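Local coordinates for histidine-containing Phosphotransfer Protein type 1, MtHPt1 (Medicago truncatula, PDB 3US6), which probably relays phosphoryl groups from cytokinin-sensing histidine kinases to response regulators in plant hormone signalling, at residues E20-G25 with A90-N95; K73-V78 with A99-C104; D51-I56 with H79-S84. All coordinates share one frame; numbering follows the deposited sequence.

Contact 1. Residues E20-G25 with A90-N95; sequences EGFLDG and AQRVKN
The carbonyl oxygen of Gly21 is approached from two directions: water 1 donates a proton to it at 2.7 Å, and the backbone N of Arg92 adds a weak, strongly bent bond at 3.4 Å. Gly21 closes helix 3-19 with a Schellman motif. Its phi of 92° would press a CB against the preceding carbonyl, and that CB would also crowd Arg92 CD, so the turn and the contact both ask for glycine. Water 1 passes its other proton to OE1 of Gln91, tying the turn to the start of helix 91-106.

Arg92 makes the largest single contribution to the interface. Its chain bends at chi3 (59°), which lays the guanidinium flat on the Phe22 ring, the two planes 20° apart and their centres separated by 3.9 Å. Phe22 CZ sits over the middle of the guanidinium, while Arg92 CD covers the same ring nearer its rim in a CH-pi contact. Within the guanidinium plane, Arg92 NH1 makes a nearly straight bond of 2.9 Å to Glu20 O. Arg92 NE is engaged separately, in a salt bridge with Glu122 of helix 109-142. The stack and these polar partners hold the rotation of the group.

Asp24 is the N-cap of helix 25-32, its OD1 accepting from Gln26 N. Its OD2 comes near Gln91, but carboxylate and amide stand almost perpendicular, and the 3.1 Å between Asp24 OD2 and Gln91 NE2 is a near approach without hydrogen-bond geometry. Deeper in, Phe22 O takes a proton from water 2 at 2.8 Å, the same water accepts from Val93 N, and Ala90 CA points its hydrogen at Phe22 O across 3.5 Å.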
loop_
_atom_site.group_PDB
_atom_site.type_symbol
_atom_site.label_atom_id
_atom_site.label_comp_id
_atom_site.label_asym_id
_atom_site.label_seq_id
_atom_site.Cartn_x
_atom_site.Cartn_y
_atom_site.Cartn_z
ATOM N N GLU A 20 2.586 13.403 0.441
ATOM C CA GLU A 20 3.869 12.701 0.447
ATOM C C GLU A 20 3.887 11.548 -0.560
ATOM O O GLU A 20 4.919 10.932 -0.713
ATOM C CB GLU A 20 4.223 12.206 1.826
ATOM C CG GLU A 20 4.434 13.408 2.774
ATOM C CD GLU A 20 4.540 13.063 4.234
ATOM O OE1 GLU A 20 4.476 11.898 4.649
ATOM O OE2 GLU A 20 4.805 14.013 5.012
ATOM N N GLY A 21 2.751 11.239 -1.191
ATOM C CA GLY A 21 2.703 10.231 -2.222
ATOM C C GLY A 21 2.374 8.848 -1.759
ATOM O O GLY A 21 2.411 7.966 -2.595
ATOM N N PHE A 22 2.045 8.653 -0.484
ATOM C CA PHE A 22 1.720 7.350 -0.002
ATOM C C PHE A 22 0.399 6.820 -0.553
ATOM O O PHE A 22 0.254 5.617 -0.767
ATOM C CB PHE A 22 1.706 7.279 1.493
ATOM C CG PHE A 22 3.088 7.451 2.072
ATOM C CD1 PHE A 22 4.006 6.411 2.018
ATOM C CD2 PHE A 22 3.497 8.651 2.604
ATOM C CE1 PHE A 22 5.332 6.600 2.486
ATOM C CE2 PHE A 22 4.782 8.840 3.123
ATOM C CZ PHE A 22 5.718 7.793 3.006
ATOM N N LEU A 23 -0.573 7.738 -0.779
ATOM C CA LEU A 23 -1.875 7.422 -1.357
ATOM C C LEU A 23 -2.119 8.349 -2.538
ATOM O O LEU A 23 -1.648 9.497 -2.554
ATOM C CB LEU A 23 -2.985 7.577 -0.355
ATOM C CG LEU A 23 -2.931 6.709 0.854
ATOM C CD1 LEU A 23 -4.033 7.151 1.803
ATOM C CD2 LEU A 23 -3.031 5.263 0.514
ATOM N N ASP A 24 -2.846 7.835 -3.517
ATOM C CA ASP A 24 -3.283 8.594 -4.670
ATOM C C ASP A 24 -4.772 8.465 -4.865
ATOM O O ASP A 24 -5.503 7.947 -4.007
ATOM C CB ASP A 24 -2.499 8.227 -5.948
ATOM C CG ASP A 24 -2.847 6.871 -6.493
ATOM O OD1 ASP A 24 -3.874 6.276 -6.091
ATOM O OD2 ASP A 24 -2.123 6.381 -7.385
ATOM N N GLY A 25 -5.260 8.983 -5.981
ATOM C CA GLY A 25 -6.687 9.061 -6.218
ATOM C C GLY A 25 -7.366 7.721 -6.254
ATOM O O GLY A 25 -8.615 7.663 -6.128
ATOM N N ALA A 90 -1.767 2.803 -3.369
ATOM C CA ALA A 90 -0.459 2.833 -2.702
ATOM C C ALA A 90 0.583 3.199 -3.731
ATOM O O ALA A 90 1.310 2.328 -4.229
ATOM C CB ALA A 90 -0.174 1.518 -2.040
ATOM N N GLN A 91 0.597 4.466 -4.117
ATOM C CA GLN A 91 1.388 4.887 -5.289
ATOM C C GLN A 91 2.855 4.770 -5.145
ATOM O O GLN A 91 3.558 4.458 -6.116
ATOM C CB GLN A 91 1.033 6.263 -5.634
ATOM C CG GLN A 91 1.514 6.547 -7.101
ATOM C CD GLN A 91 1.029 7.894 -7.578
ATOM O OE1 GLN A 91 1.317 8.919 -6.938
ATOM N NE2 GLN A 91 0.210 7.891 -8.654
ATOM N N ARG A 92 3.361 5.021 -3.950
ATOM C CA ARG A 92 4.824 4.835 -3.768
ATOM C C ARG A 92 5.232 3.342 -3.867
ATOM O O ARG A 92 6.309 3.009 -4.331
ATOM C CB ARG A 92 5.359 5.443 -2.469
ATOM C CG ARG A 92 5.498 6.905 -2.597
ATOM C CD ARG A 92 5.650 7.712 -1.313
ATOM N NE ARG A 92 6.791 7.303 -0.575
ATOM C CZ ARG A 92 7.513 8.104 0.207
ATOM N NH1 ARG A 92 7.164 9.374 0.387
ATOM N NH2 ARG A 92 8.521 7.586 0.859
ATOM N N VAL A 93 4.385 2.438 -3.384
ATOM C CA VAL A 93 4.651 1.017 -3.576
ATOM C C VAL A 93 4.596 0.693 -5.076
ATOM O O VAL A 93 5.512 0.056 -5.610
ATOM C CB VAL A 93 3.617 0.122 -2.826
ATOM C CG1 VAL A 93 3.858 -1.353 -3.165
ATOM C CG2 VAL A 93 3.739 0.407 -1.317
ATOM N N LYS A 94 3.562 1.162 -5.759
ATOM C CA LYS A 94 3.453 0.949 -7.228
ATOM C C LYS A 94 4.690 1.444 -7.953
ATOM O O LYS A 94 5.251 0.748 -8.800
ATOM C CB LYS A 94 2.209 1.650 -7.740
ATOM C CG LYS A 94 1.930 1.499 -9.201
ATOM C CD LYS A 94 1.031 2.549 -9.708
ATOM C CE LYS A 94 0.759 2.334 -11.191
ATOM N NZ LYS A 94 0.012 3.491 -11.815
ATOM N N ASN A 95 5.127 2.657 -7.620
ATOM C CA ASN A 95 6.264 3.257 -8.348
ATOM C C ASN A 95 7.509 2.463 -8.063
ATOM O O ASN A 95 8.398 2.340 -8.935
ATOM C CB ASN A 95 6.420 4.685 -7.918
ATOM C CG ASN A 95 5.377 5.567 -8.453
ATOM O OD1 ASN A 95 4.616 5.185 -9.346
ATOM N ND2 ASN A 95 5.286 6.775 -7.900
HETATM O O HOH W 1 3.425 8.521 -5.073
HETATM O O HOH W 2 2.392 3.859 -1.336
#

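Contact 2. Residues K73-V78 with A99-C104; sequences KVDAHV and AFRNFC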
loop_
_atom_site.group_PDB
_atom_site.type_symbol
_atom_site.label_atom_id
_atom_site.label_comp_id
_atom_site.label_asym_id
_atom_site.label_seq_id
_atom_site.Cartn_x
_atom_site.Cartn_y
_atom_site.Cartn_z
ATOM N N LYS A 73 10.424 -15.027 -13.303
ATOM C CA LYS A 73 9.492 -15.322 -12.222
ATOM C C LYS A 73 9.353 -14.111 -11.282
ATOM O O LYS A 73 8.245 -13.732 -10.877
ATOM C CB LYS A 73 9.940 -16.579 -11.475
ATOM C CG LYS A 73 8.995 -17.033 -10.384
ATOM C CD LYS A 73 9.323 -18.437 -9.867
ATOM C CE LYS A 73 10.149 -18.384 -8.579
ATOM N NZ LYS A 73 9.616 -17.438 -7.515
ATOM N N VAL A 74 10.494 -13.496 -10.975
ATOM C CA VAL A 74 10.507 -12.306 -10.140
ATOM C C VAL A 74 9.711 -11.205 -10.794
ATOM O O VAL A 74 8.909 -10.529 -10.130
ATOM C CB VAL A 74 11.953 -11.863 -9.814
ATOM C CG1 VAL A 74 11.934 -10.431 -9.285
ATOM C CG2 VAL A 74 12.546 -12.869 -8.865
ATOM N N ASP A 75 9.895 -11.011 -12.079
ATOM C CA ASP A 75 9.181 -9.940 -12.736
ATOM C C ASP A 75 7.684 -10.191 -12.697
ATOM O O ASP A 75 6.893 -9.262 -12.480
ATOM C CB ASP A 75 9.584 -9.825 -14.193
ATOM C CG ASP A 75 8.869 -8.692 -14.864
ATOM O OD1 ASP A 75 9.104 -7.530 -14.466
ATOM O OD2 ASP A 75 8.034 -8.987 -15.716
ATOM N N ALA A 76 7.261 -11.429 -12.816
ATOM C CA ALA A 76 5.828 -11.697 -12.796
ATOM C C ALA A 76 5.244 -11.405 -11.392
ATOM O O ALA A 76 4.159 -10.873 -11.274
ATOM C CB ALA A 76 5.576 -13.150 -13.198
ATOM N N HIS A 77 5.974 -11.751 -10.341
ATOM C CA HIS A 77 5.470 -11.496 -8.983
ATOM C C HIS A 77 5.452 -9.989 -8.693
ATOM O O HIS A 77 4.487 -9.495 -8.113
ATOM C CB HIS A 77 6.283 -12.229 -7.948
ATOM C CG HIS A 77 6.141 -13.714 -8.027
ATOM N ND1 HIS A 77 6.917 -14.580 -7.286
ATOM C CD2 HIS A 77 5.343 -14.490 -8.796
ATOM C CE1 HIS A 77 6.589 -15.825 -7.579
ATOM N NE2 HIS A 77 5.635 -15.799 -8.493
ATOM N N VAL A 78 6.468 -9.251 -9.140
ATOM C CA VAL A 78 6.475 -7.803 -8.961
ATOM C C VAL A 78 5.350 -7.158 -9.709
ATOM O O VAL A 78 4.695 -6.177 -9.237
ATOM C CB VAL A 78 7.828 -7.211 -9.383
ATOM C CG1 VAL A 78 7.802 -5.663 -9.344
ATOM C CG2 VAL A 78 8.868 -7.766 -8.516
ATOM N N ALA A 99 10.060 0.624 -10.834
ATOM C CA ALA A 99 11.481 0.699 -10.827
ATOM C C ALA A 99 12.103 -0.726 -10.821
ATOM O O ALA A 99 13.038 -1.039 -11.542
ATOM C CB ALA A 99 11.953 1.553 -9.650
ATOM N N PHE A 100 11.519 -1.518 -9.928
ATOM C CA PHE A 100 11.888 -2.922 -9.791
ATOM C C PHE A 100 11.908 -3.608 -11.152
ATOM O O PHE A 100 12.939 -4.123 -11.581
ATOM C CB PHE A 100 10.909 -3.640 -8.860
ATOM C CG PHE A 100 11.492 -4.847 -8.183
ATOM C CD1 PHE A 100 12.515 -5.565 -8.779
ATOM C CD2 PHE A 100 11.017 -5.263 -6.950
ATOM C CE1 PHE A 100 13.054 -6.676 -8.158
ATOM C CE2 PHE A 100 11.551 -6.374 -6.325
ATOM C CZ PHE A 100 12.571 -7.080 -6.929
ATOM N N ARG A 101 10.785 -3.537 -11.860
ATOM C CA ARG A 101 10.649 -4.180 -13.150
ATOM C C ARG A 101 11.673 -3.687 -14.166
ATOM O O ARG A 101 12.174 -4.481 -14.964
ATOM C CB ARG A 101 9.263 -3.958 -13.761
ATOM C CG ARG A 101 8.174 -4.571 -12.931
ATOM C CD ARG A 101 6.890 -4.636 -13.755
ATOM N NE ARG A 101 6.928 -5.728 -14.741
ATOM C CZ ARG A 101 6.141 -5.804 -15.807
ATOM N NH1 ARG A 101 5.291 -4.827 -16.074
ATOM N NH2 ARG A 101 6.216 -6.851 -16.599
ATOM N N ASN A 102 12.059 -2.415 -14.104
ATOM C CA ASN A 102 13.133 -1.985 -15.024
ATOM C C ASN A 102 14.446 -2.729 -14.725
ATOM O O ASN A 102 15.154 -3.118 -15.642
ATOM C CB ASN A 102 13.296 -0.471 -14.958
ATOM C CG ASN A 102 12.068 0.261 -15.538
ATOM O OD1 ASN A 102 11.415 -0.247 -16.460
ATOM N ND2 ASN A 102 11.750 1.429 -14.990
ATOM N N PHE A 103 14.792 -2.916 -13.454
ATOM C CA PHE A 103 16.022 -3.579 -13.117
ATOM C C PHE A 103 15.969 -5.059 -13.370
ATOM O O PHE A 103 16.969 -5.684 -13.698
ATOM C CB PHE A 103 16.441 -3.244 -11.689
ATOM C CG PHE A 103 16.768 -1.817 -11.507
ATOM C CD1 PHE A 103 17.785 -1.233 -12.205
ATOM C CD2 PHE A 103 16.064 -1.077 -10.601
ATOM C CE1 PHE A 103 18.080 0.082 -12.028
ATOM C CE2 PHE A 103 16.362 0.223 -10.407
ATOM C CZ PHE A 103 17.364 0.800 -11.114
ATOM N N CYS A 104 14.780 -5.619 -13.301
ATOM C CA CYS A 104 14.584 -6.986 -13.704
ATOM C C CYS A 104 14.817 -7.167 -15.196
ATOM O O CYS A 104 15.400 -8.158 -15.606
ATOM C CB CYS A 104 13.177 -7.384 -13.293
ATOM S SG CYS A 104 13.040 -9.061 -12.971
#
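The Phe100 ring has Val78 over one face, with CG2 3.8 Å from the ring centroid and 16° off the normal, while CG1 of Val74 meets the ring obliquely at CE1. The second flat group, the guanidinium of Arg101, takes the carboxylate of Asp75 at its edge. The planes of these two are only 24° apart, so the grip is side-on and two-pronged: Arg101 NE reaches Asp75 OD1 at 2.8 Å and Arg101 NH2 reaches Asp75 OD2 at 2.9 Å. OD2 uses its syn lone pair; OD1 is also met on the syn side, though its donor stands somewhat out of the carboxylate plane. A bend at chi3 (76°) brings the end of the arginine alongside the Asp75 carboxylate.

These groups line the interface between helices 71-88 and 91-106, neighbours in the antiparallel four-helix bundle of the HPt fold; the axes of segments 73-78 and 99-104 come within 9.7 Å. On the inner side, Phe100 continues into Cys115, Leu116 and Val119 of helix 109-142, and Val74 and Val78 both rest on Leu60 of helix 41-64. The salt bridge runs along the outer margin of this apolar layer, and Val78 CG1 packs on the aliphatic CG of Arg101 at 3.8 Å. A leucine in place of Arg101 would probably leave the Asp75 carboxylate without its counter-charge and free to turn.

Phe100 and Cys104 each have two modelled conformers; in the one described here, Cys104 SG lies 3.7 Å from Asp75 CB.

Contact 3. Residues D51-I56 with H79-S84; sequences DDSERI and HQFKGS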
loop_
_atom_site.group_PDB
_atom_site.type_symbol
_atom_site.label_atom_id
_atom_site.label_comp_id
_atom_site.label_asym_id
_atom_site.label_seq_id
_atom_site.Cartn_x
_atom_site.Cartn_y
_atom_site.Cartn_z
ATOM N N ASP A 51 -2.602 -9.117 3.317
ATOM C CA ASP A 51 -2.374 -10.591 3.272
ATOM C C ASP A 51 -1.630 -11.065 1.987
ATOM O O ASP A 51 -0.607 -11.833 2.081
ATOM C CB ASP A 51 -3.729 -11.308 3.402
ATOM C CG ASP A 51 -4.410 -11.055 4.749
ATOM O OD1 ASP A 51 -3.793 -10.426 5.626
ATOM O OD2 ASP A 51 -5.559 -11.503 4.940
ATOM N N ASP A 52 -2.046 -10.593 0.802
ATOM C CA ASP A 52 -1.359 -10.972 -0.460
ATOM C C ASP A 52 0.049 -10.394 -0.554
ATOM O O ASP A 52 0.985 -11.115 -0.904
ATOM C CB ASP A 52 -2.150 -10.555 -1.684
ATOM C CG ASP A 52 -1.467 -11.048 -2.999
ATOM O OD1 ASP A 52 -1.288 -12.284 -3.129
ATOM O OD2 ASP A 52 -1.008 -10.181 -3.813
ATOM N N SER A 53 0.214 -9.151 -0.118
ATOM C CA SER A 53 1.499 -8.472 -0.246
ATOM C C SER A 53 2.554 -9.159 0.597
ATOM O O SER A 53 3.723 -9.250 0.179
ATOM C CB SER A 53 1.364 -6.983 0.126
ATOM O OG SER A 53 0.503 -6.362 -0.839
ATOM N N GLU A 54 2.202 -9.641 1.762
ATOM C CA GLU A 54 3.208 -10.293 2.580
ATOM C C GLU A 54 3.669 -11.624 2.037
ATOM O O GLU A 54 4.803 -11.959 2.213
ATOM C CB GLU A 54 2.842 -10.314 4.045
ATOM C CG GLU A 54 1.716 -11.165 4.439
ATOM C CD GLU A 54 1.232 -10.839 5.862
ATOM O OE1 GLU A 54 0.719 -11.771 6.561
ATOM O OE2 GLU A 54 1.386 -9.664 6.251
ATOM N N ARG A 55 2.773 -12.359 1.394
ATOM C CA ARG A 55 3.159 -13.549 0.658
ATOM C C ARG A 55 4.102 -13.213 -0.486
ATOM O O ARG A 55 5.135 -13.845 -0.631
ATOM C CB ARG A 55 1.932 -14.287 0.113
ATOM C CG ARG A 55 1.112 -15.006 1.200
ATOM C CD ARG A 55 0.078 -15.968 0.627
ATOM N NE ARG A 55 -0.854 -15.302 -0.274
ATOM C CZ ARG A 55 -1.904 -14.595 0.125
ATOM N NH1 ARG A 55 -2.160 -14.449 1.421
ATOM N NH2 ARG A 55 -2.692 -14.026 -0.775
ATOM N N ILE A 56 3.752 -12.205 -1.279
ATOM C CA ILE A 56 4.573 -11.813 -2.411
ATOM C C ILE A 56 5.971 -11.434 -1.940
ATOM O O ILE A 56 6.967 -11.796 -2.576
ATOM C CB ILE A 56 3.920 -10.620 -3.191
ATOM C CG1 ILE A 56 2.758 -11.138 -4.065
ATOM C CG2 ILE A 56 4.968 -9.875 -4.016
ATOM C CD1 ILE A 56 3.137 -11.575 -5.494
ATOM N N HIS A 79 5.115 -7.653 -10.904
ATOM C CA HIS A 79 4.041 -7.111 -11.737
ATOM C C HIS A 79 2.674 -7.282 -11.036
ATOM O O HIS A 79 1.838 -6.395 -10.994
ATOM C CB HIS A 79 4.026 -7.774 -13.099
ATOM C CG HIS A 79 3.011 -7.195 -14.031
ATOM N ND1 HIS A 79 1.978 -7.932 -14.559
ATOM C CD2 HIS A 79 2.861 -5.935 -14.507
ATOM C CE1 HIS A 79 1.241 -7.156 -15.332
ATOM N NE2 HIS A 79 1.769 -5.946 -15.333
ATOM N N GLN A 80 2.476 -8.448 -10.430
ATOM C CA GLN A 80 1.258 -8.705 -9.683
ATOM C C GLN A 80 1.105 -7.705 -8.536
ATOM O O GLN A 80 0.053 -7.143 -8.353
ATOM C CB GLN A 80 1.220 -10.146 -9.169
ATOM C CG GLN A 80 0.015 -10.402 -8.296
ATOM C CD GLN A 80 -0.020 -11.827 -7.797
ATOM O OE1 GLN A 80 0.212 -12.761 -8.561
ATOM N NE2 GLN A 80 -0.286 -12.000 -6.504
ATOM N N PHE A 81 2.202 -7.465 -7.805
ATOM C CA PHE A 81 2.196 -6.497 -6.684
ATOM C C PHE A 81 2.019 -5.075 -7.149
ATOM O O PHE A 81 1.383 -4.284 -6.451
ATOM C CB PHE A 81 3.563 -6.636 -5.997
ATOM C CG PHE A 81 3.682 -5.995 -4.608
ATOM C CD1 PHE A 81 2.583 -5.759 -3.822
ATOM C CD2 PHE A 81 4.878 -5.731 -4.092
ATOM C CE1 PHE A 81 2.759 -5.190 -2.547
ATOM C CE2 PHE A 81 5.012 -5.201 -2.814
ATOM C CZ PHE A 81 3.950 -4.942 -2.077
ATOM N N LYS A 82 2.564 -4.729 -8.302
ATOM C CA LYS A 82 2.290 -3.433 -8.881
ATOM C C LYS A 82 0.777 -3.180 -9.032
ATOM O O LYS A 82 0.266 -2.105 -8.678
ATOM C CB LYS A 82 2.994 -3.337 -10.235
ATOM C CG LYS A 82 2.946 -1.953 -10.860
ATOM C CD LYS A 82 3.612 -1.935 -12.261
ATOM C CE LYS A 82 3.095 -0.770 -13.103
ATOM N NZ LYS A 82 1.621 -0.914 -13.332
ATOM N N GLY A 83 0.067 -4.166 -9.564
ATOM C CA GLY A 83 -1.330 -4.064 -9.848
ATOM C C GLY A 83 -2.170 -3.950 -8.599
ATOM O O GLY A 83 -3.121 -3.186 -8.511
ATOM N N SER A 84 -1.826 -4.765 -7.626
ATOM C CA SER A 84 -2.610 -4.800 -6.404
ATOM C C SER A 84 -2.371 -3.506 -5.608
ATOM O O SER A 84 -3.327 -2.910 -5.117
ATOM C CB SER A 84 -2.290 -6.053 -5.591
ATOM O OG SER A 84 -0.972 -6.014 -5.200
HETATM O O HOH W 3 -0.419 -7.757 -3.409
#
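Ile56 spreads over two neighbours on the facing helix: its CG2 lies 4.0 Å from CB of Phe81, and its CD1 comes 3.6 Å from NE2 of Gln80. One turn back, Ser53 meets the far end of the same phenylalanine, its OG 3.1 Å from Phe81 CE1 and its CB close behind, the approach being oblique to the ring. Phe81 holds CG anti to its backbone N (chi1 -166°), and its ring runs into the bundle interior, where Phe49, Leu57, Val119 and Tyr123 are among its neighbours.

Toward the surface the contact turns polar. The extended chain of Gln80 brings NE2 to Asp52 OD2, a weak hydrogen bond of 3.3 Å, with amide and carboxylate nearly coplanar at 16°. Beneath them water 3 joins three side chains. It donates to Asp52 OD2 and to Ser53 OG, the latter at 3.1 Å, and pairs with Ser84 OG at 2.6 Å, thereby linking the two helices where Asp52 OD2 and Ser84 OG are too far apart, at 4.4 Å, to bond directly. Ser53 OG, turned back beside its own backbone N, is also hydrogen-bonded to Phe49 O, a main-chain carbonyl one turn earlier, and this bond sets its rotation. Asp52 OD1 forms a salt bridge, its hydrogen bond weak, with NH2 of the poorly ordered Arg55.

The helix axes pass 10.5 Å apart at 158°, close to antiparallel. His79, the predicted phosphorylation site and unmodified in this crystal, takes no part and is exposed on another side of helix 71-88. An apolar inward face with the histidine directed outward from the same helix is the arrangement of an HPt four-helix bundle.

In chain order the segments run 20-25, 51-56, 73-78, 79-84, 90-95 and 99-104. Contacts 2 and 3 share helix 71-88 on consecutive segments and have centres about 12 Å apart; contacts 1 and 2 share helix 91-106, their centres about 18 Å apart, and the centre of contact 3 lies about 14 Å from that of contact 1. Contact 1 fastens the turn between the two N-terminal helices to the bundle, whereas the others join helices within it. Val93 CG1 touches Phe81 CZ at 3.8 Å, joining contacts 1 and 3. Arg101 of contact 2 packs on His79, so the predicted phosphorylation site stands where contacts 2 and 3 meet.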